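Local coordinates for hypothetical protein Atu0120 (Agrobacterium tumefaciens, PDB 2I6H), which is of unknown function, an all-helical member of the DUF924 family of bacterial proteins that forms a two-chain assembly with calcium ions bound, at residues Phe114-Ile119 against Gln148-Asp153; Phe139-Asp144 against Glu167-Ile172. All coordinates share one frame; numbering follows the deposited sequence. Where two conformers were deposited one is given.

Contact 1 (Phe114-Ile119 against Gln148-Asp153)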
# COMPACT_ATOMS: atom_id res chain seq x y z
N PHE A 114 -16.51 -17.96 1.91
CA PHE A 114 -17.35 -16.88 2.40
C PHE A 114 -17.19 -15.57 1.63
O PHE A 114 -18.19 -14.88 1.43
CB PHE A 114 -17.08 -16.62 3.87
CG PHE A 114 -17.70 -17.64 4.82
CD1 PHE A 114 -18.76 -18.48 4.47
CD2 PHE A 114 -17.19 -17.72 6.11
CE1 PHE A 114 -19.31 -19.43 5.46
CE2 PHE A 114 -17.73 -18.62 7.07
CZ PHE A 114 -18.81 -19.44 6.74
N ALA A 115 -15.96 -15.23 1.22
CA ALA A 115 -15.74 -13.99 0.42
C ALA A 115 -16.57 -14.05 -0.87
O ALA A 115 -17.28 -13.10 -1.22
CB ALA A 115 -14.25 -13.78 0.09
N ASP A 116 -16.48 -15.18 -1.55
CA ASP A 116 -17.29 -15.41 -2.77
C ASP A 116 -18.80 -15.17 -2.51
O ASP A 116 -19.49 -14.44 -3.28
CB ASP A 116 -17.07 -16.84 -3.26
CG ASP A 116 -17.93 -17.16 -4.51
OD1 ASP A 116 -17.69 -16.57 -5.60
OD2 ASP A 116 -18.89 -17.96 -4.36
N GLU A 117 -19.30 -15.77 -1.44
CA GLU A 117 -20.72 -15.64 -1.09
C GLU A 117 -21.09 -14.19 -0.74
O GLU A 117 -22.13 -13.68 -1.18
CB GLU A 117 -21.11 -16.61 0.04
CG GLU A 117 -22.62 -16.54 0.38
CD GLU A 117 -23.56 -16.78 -0.83
OE1 GLU A 117 -23.16 -17.43 -1.84
OE2 GLU A 117 -24.72 -16.29 -0.74
N ALA A 118 -20.22 -13.52 0.01
CA ALA A 118 -20.44 -12.12 0.39
C ALA A 118 -20.48 -11.21 -0.84
O ALA A 118 -21.35 -10.33 -0.93
CB ALA A 118 -19.35 -11.66 1.40
N ILE A 119 -19.57 -11.44 -1.78
CA ILE A 119 -19.52 -10.66 -2.99
C ILE A 119 -20.78 -10.91 -3.83
O ILE A 119 -21.36 -9.97 -4.42
CB ILE A 119 -18.23 -10.91 -3.76
CG1 ILE A 119 -17.08 -10.27 -2.94
CG2 ILE A 119 -18.27 -10.27 -5.20
CD1 ILE A 119 -15.71 -10.71 -3.39
N GLN A 148 -6.37 -15.46 -7.90
CA GLN A 148 -5.49 -14.29 -8.07
C GLN A 148 -6.01 -13.32 -9.12
O GLN A 148 -5.93 -12.10 -8.93
CB GLN A 148 -4.09 -14.76 -8.44
CG GLN A 148 -3.38 -15.51 -7.30
CD GLN A 148 -3.12 -14.63 -6.08
OE1 GLN A 148 -2.89 -13.43 -6.20
NE2 GLN A 148 -3.15 -15.24 -4.91
N GLN A 149 -6.49 -13.85 -10.24
CA GLN A 149 -7.02 -13.00 -11.30
C GLN A 149 -8.26 -12.29 -10.79
O GLN A 149 -8.44 -11.10 -11.08
CB GLN A 149 -7.30 -13.85 -12.54
CG GLN A 149 -5.99 -14.42 -13.03
CD GLN A 149 -6.08 -14.87 -14.44
OE1 GLN A 149 -7.19 -14.99 -14.98
NE2 GLN A 149 -4.93 -15.14 -15.05
N ARG A 150 -9.08 -13.01 -10.03
CA ARG A 150 -10.24 -12.40 -9.41
C ARG A 150 -9.85 -11.27 -8.44
O ARG A 150 -10.47 -10.20 -8.47
CB ARG A 150 -11.07 -13.44 -8.68
CG ARG A 150 -12.41 -12.92 -8.25
CD ARG A 150 -13.24 -14.00 -7.57
NE ARG A 150 -14.59 -13.48 -7.35
CZ ARG A 150 -15.54 -14.15 -6.72
NH1 ARG A 150 -15.30 -15.36 -6.25
NH2 ARG A 150 -16.75 -13.61 -6.58
N ALA A 151 -8.81 -11.50 -7.63
CA ALA A 151 -8.30 -10.45 -6.73
C ALA A 151 -7.89 -9.20 -7.50
O ALA A 151 -8.24 -8.09 -7.07
CB ALA A 151 -7.08 -10.97 -5.92
N CYS A 152 -7.17 -9.37 -8.60
CA CYS A 152 -6.73 -8.19 -9.37
C CYS A 152 -7.95 -7.42 -9.96
O CYS A 152 -7.99 -6.18 -9.91
CB CYS A 152 -5.69 -8.58 -10.43
SG CYS A 152 -4.15 -9.16 -9.66
N ASP A 153 -8.95 -8.15 -10.47
CA ASP A 153 -10.16 -7.52 -11.01
C ASP A 153 -10.89 -6.76 -9.92
O ASP A 153 -11.34 -5.64 -10.12
CB ASP A 153 -11.11 -8.60 -11.54
CG ASP A 153 -10.60 -9.25 -12.86
OD1 ASP A 153 -9.66 -8.71 -13.48
OD2 ASP A 153 -11.14 -10.30 -13.23
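OD1 of D116 is gripped by both terminal nitrogens of R150, and this forked salt bridge joins helix 108-120 to helix 145-155 at the surface of an all-helical fold. The case illustrates how one long side chain can tie together two helices whose backbones stay well apart: the nearest CA atoms, those of D116 and R150, are 10.1 Å from each other. The stronger branch is NH1 of R150 to OD1 of D116, 2.8 Å long with an N-H...O angle of 154°; the oxygen lies close to the guanidinium plane and offers its anti lone pair, the one away from OD2. The second branch, NH2 of R150 to the same OD1, is weak, 3.3 Å long and strongly bent. Because both nitrogens converge on a single oxygen, this is not the two-oxygen, side-by-side pairing of carboxylate and guanidinium; instead the two planes stand 70° apart and the side chains cross at about a right angle. R150 bridges the distance by staying stretched: its CG lies opposite the backbone N (chi1 -169°), and the chain runs on extended from CG to NE. D116 likewise holds its CG anti to its own backbone N, which carries the carboxylate to the edge of the guanidinium. F139 of helix 137-140 packs against A115, I119 and R150, filling in between the two helices beside the ion pair. The bridge itself is partly exposed, so its electrostatic strength is probably tempered by solvent. One turn of helix after D116, I119 comes from the opposite direction to R150, its methyl CG2 lying obliquely 3.9 Å from NH2 of R150.

Contact 2 (Phe139-Asp144 against Glu167-Ile172)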
# COMPACT_ATOMS: atom_id res chain seq x y z
N PHE A 139 -8.80 -13.74 -1.70
CA PHE A 139 -8.43 -14.15 -3.07
C PHE A 139 -6.91 -13.97 -3.29
O PHE A 139 -6.27 -14.85 -3.87
CB PHE A 139 -9.29 -13.44 -4.10
CG PHE A 139 -10.76 -13.73 -3.93
CD1 PHE A 139 -11.26 -14.98 -4.31
CD2 PHE A 139 -11.60 -12.78 -3.33
CE1 PHE A 139 -12.65 -15.28 -4.16
CE2 PHE A 139 -12.98 -13.08 -3.14
CZ PHE A 139 -13.49 -14.33 -3.56
N SER A 140 -6.34 -12.88 -2.77
CA SER A 140 -4.89 -12.67 -2.84
C SER A 140 -4.13 -13.75 -2.07
O SER A 140 -2.97 -14.05 -2.37
CB SER A 140 -4.55 -11.29 -2.28
OG SER A 140 -4.83 -10.30 -3.26
N HIS A 141 -4.77 -14.31 -1.04
CA HIS A 141 -4.10 -15.28 -0.17
C HIS A 141 -4.22 -16.72 -0.63
O HIS A 141 -3.59 -17.60 -0.06
CB HIS A 141 -4.61 -15.13 1.29
CG HIS A 141 -4.26 -13.81 1.91
ND1 HIS A 141 -5.05 -13.20 2.85
CD2 HIS A 141 -3.19 -12.99 1.72
CE1 HIS A 141 -4.50 -12.05 3.20
NE2 HIS A 141 -3.37 -11.90 2.54
N ALA A 142 -4.98 -16.95 -1.70
CA ALA A 142 -5.18 -18.32 -2.22
C ALA A 142 -4.10 -18.71 -3.22
O ALA A 142 -3.70 -17.90 -4.09
CB ALA A 142 -6.58 -18.43 -2.85
N GLU A 143 -3.62 -19.96 -3.12
CA GLU A 143 -2.63 -20.47 -4.06
C GLU A 143 -3.34 -21.07 -5.27
O GLU A 143 -3.33 -22.28 -5.45
CB GLU A 143 -1.72 -21.48 -3.36
CG GLU A 143 -0.90 -20.84 -2.27
CD GLU A 143 0.11 -21.79 -1.60
OE1 GLU A 143 -0.22 -22.99 -1.35
OE2 GLU A 143 1.23 -21.33 -1.32
N ASP A 144 -3.99 -20.23 -6.06
CA ASP A 144 -4.63 -20.65 -7.31
C ASP A 144 -4.88 -19.45 -8.17
O ASP A 144 -5.18 -18.35 -7.75
CB ASP A 144 -5.91 -21.47 -7.15
CG ASP A 144 -7.07 -20.66 -6.62
OD1 ASP A 144 -7.11 -20.47 -5.39
OD2 ASP A 144 -7.93 -20.22 -7.42
N GLU A 167 -1.49 -7.38 -7.48
CA GLU A 167 -0.64 -7.78 -8.60
C GLU A 167 0.64 -8.45 -8.11
O GLU A 167 1.09 -9.42 -8.73
CB GLU A 167 -0.32 -6.59 -9.51
CG GLU A 167 -1.51 -6.07 -10.30
CD GLU A 167 -2.05 -7.04 -11.39
OE1 GLU A 167 -1.42 -8.08 -11.69
OE2 GLU A 167 -3.13 -6.73 -11.93
N GLU A 168 1.18 -7.96 -6.99
CA GLU A 168 2.35 -8.58 -6.33
C GLU A 168 2.07 -10.05 -6.00
O GLU A 168 2.91 -10.95 -6.24
CB GLU A 168 2.66 -7.86 -5.02
CG GLU A 168 3.26 -6.46 -5.17
CD GLU A 168 4.70 -6.51 -5.65
OE1 GLU A 168 5.60 -6.87 -4.86
OE2 GLU A 168 4.91 -6.17 -6.83
N HIS A 169 0.89 -10.30 -5.43
CA HIS A 169 0.53 -11.66 -5.06
C HIS A 169 0.33 -12.50 -6.31
O HIS A 169 0.81 -13.65 -6.35
CB HIS A 169 -0.75 -11.67 -4.20
CG HIS A 169 -0.53 -11.24 -2.77
ND1 HIS A 169 -0.37 -9.91 -2.39
CD2 HIS A 169 -0.47 -11.96 -1.62
CE1 HIS A 169 -0.23 -9.85 -1.08
NE2 HIS A 169 -0.29 -11.08 -0.59
N ARG A 170 -0.38 -11.97 -7.31
CA ARG A 170 -0.68 -12.74 -8.55
C ARG A 170 0.60 -13.17 -9.25
O ARG A 170 0.70 -14.30 -9.73
CB ARG A 170 -1.58 -11.96 -9.50
CG ARG A 170 -1.87 -12.72 -10.82
CD ARG A 170 -2.95 -12.06 -11.66
NE ARG A 170 -2.52 -10.80 -12.28
CZ ARG A 170 -1.96 -10.72 -13.47
NH1 ARG A 170 -1.72 -11.83 -14.20
NH2 ARG A 170 -1.63 -9.52 -13.96
N ASP A 171 1.62 -12.31 -9.24
CA ASP A 171 2.86 -12.63 -9.94
C ASP A 171 3.55 -13.86 -9.34
O ASP A 171 4.06 -14.67 -10.09
CB ASP A 171 3.83 -11.47 -9.88
CG ASP A 171 3.45 -10.34 -10.83
OD1 ASP A 171 2.65 -10.56 -11.79
OD2 ASP A 171 3.93 -9.22 -10.61
N ILE A 172 3.56 -13.96 -8.00
CA ILE A 172 4.19 -15.10 -7.33
C ILE A 172 3.46 -16.40 -7.69
O ILE A 172 4.10 -17.41 -8.04
CB ILE A 172 4.25 -14.89 -5.79
CG1 ILE A 172 4.98 -13.58 -5.45
CG2 ILE A 172 4.93 -16.07 -5.11
CD1 ILE A 172 4.71 -13.12 -4.01
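The short helix 137-140 and the residues that follow it pack here against one turn of helix 160-176, a small example of an imidazole serving as a packing surface. S140 lies over one face of the H169 ring: its CB makes a CH-pi contact, 4.2 Å from the ring centroid, 18° off the normal and displaced toward the rim. The carbonyl O of S140 also approaches the H169 ring, 3.3 Å from CD2. The H169 ring is brought to S140 by a chi1 of -76°, which sets CG opposite the carbonyl carbon, and its ND1 is hydrogen-bonded to O of H165 one turn earlier. H141 presents its ring edge, CD2 standing 4.2 Å from NE2 of H169; with planes 63° apart the pair is oblique. The ND1 of H141 is taken by D91 of helix 80-97, which probably fixes that ring's rotation. Within helix 160-176, R170 forms a salt bridge to E167, NE and NH2 both donating to OE1. Helix 145-155 lies alongside both partners, with A151 touching S140 and Q148 touching H169.

In the fold
Contacts 1 and 2 have centres 12 Å apart, and their segments alternate along the chain: 114-119, 139-144, 148-153, then 167-172. Helices 137-140, 145-155 and 160-176 follow one another, so contact 1 ties the middle one back to helix 108-120 while contact 2 joins the outer two. Q148 is the direct link: its NE2 probably hydrogen-bonds to the carbonyl O atoms of both S140 and A142, each at 2.8 Å, and its side chain also touches R170. Each contact joins helices that are not neighbours in the chain, so the two connections interlock within the DUF924 region, one a surface ion pair and the other partly buried packing.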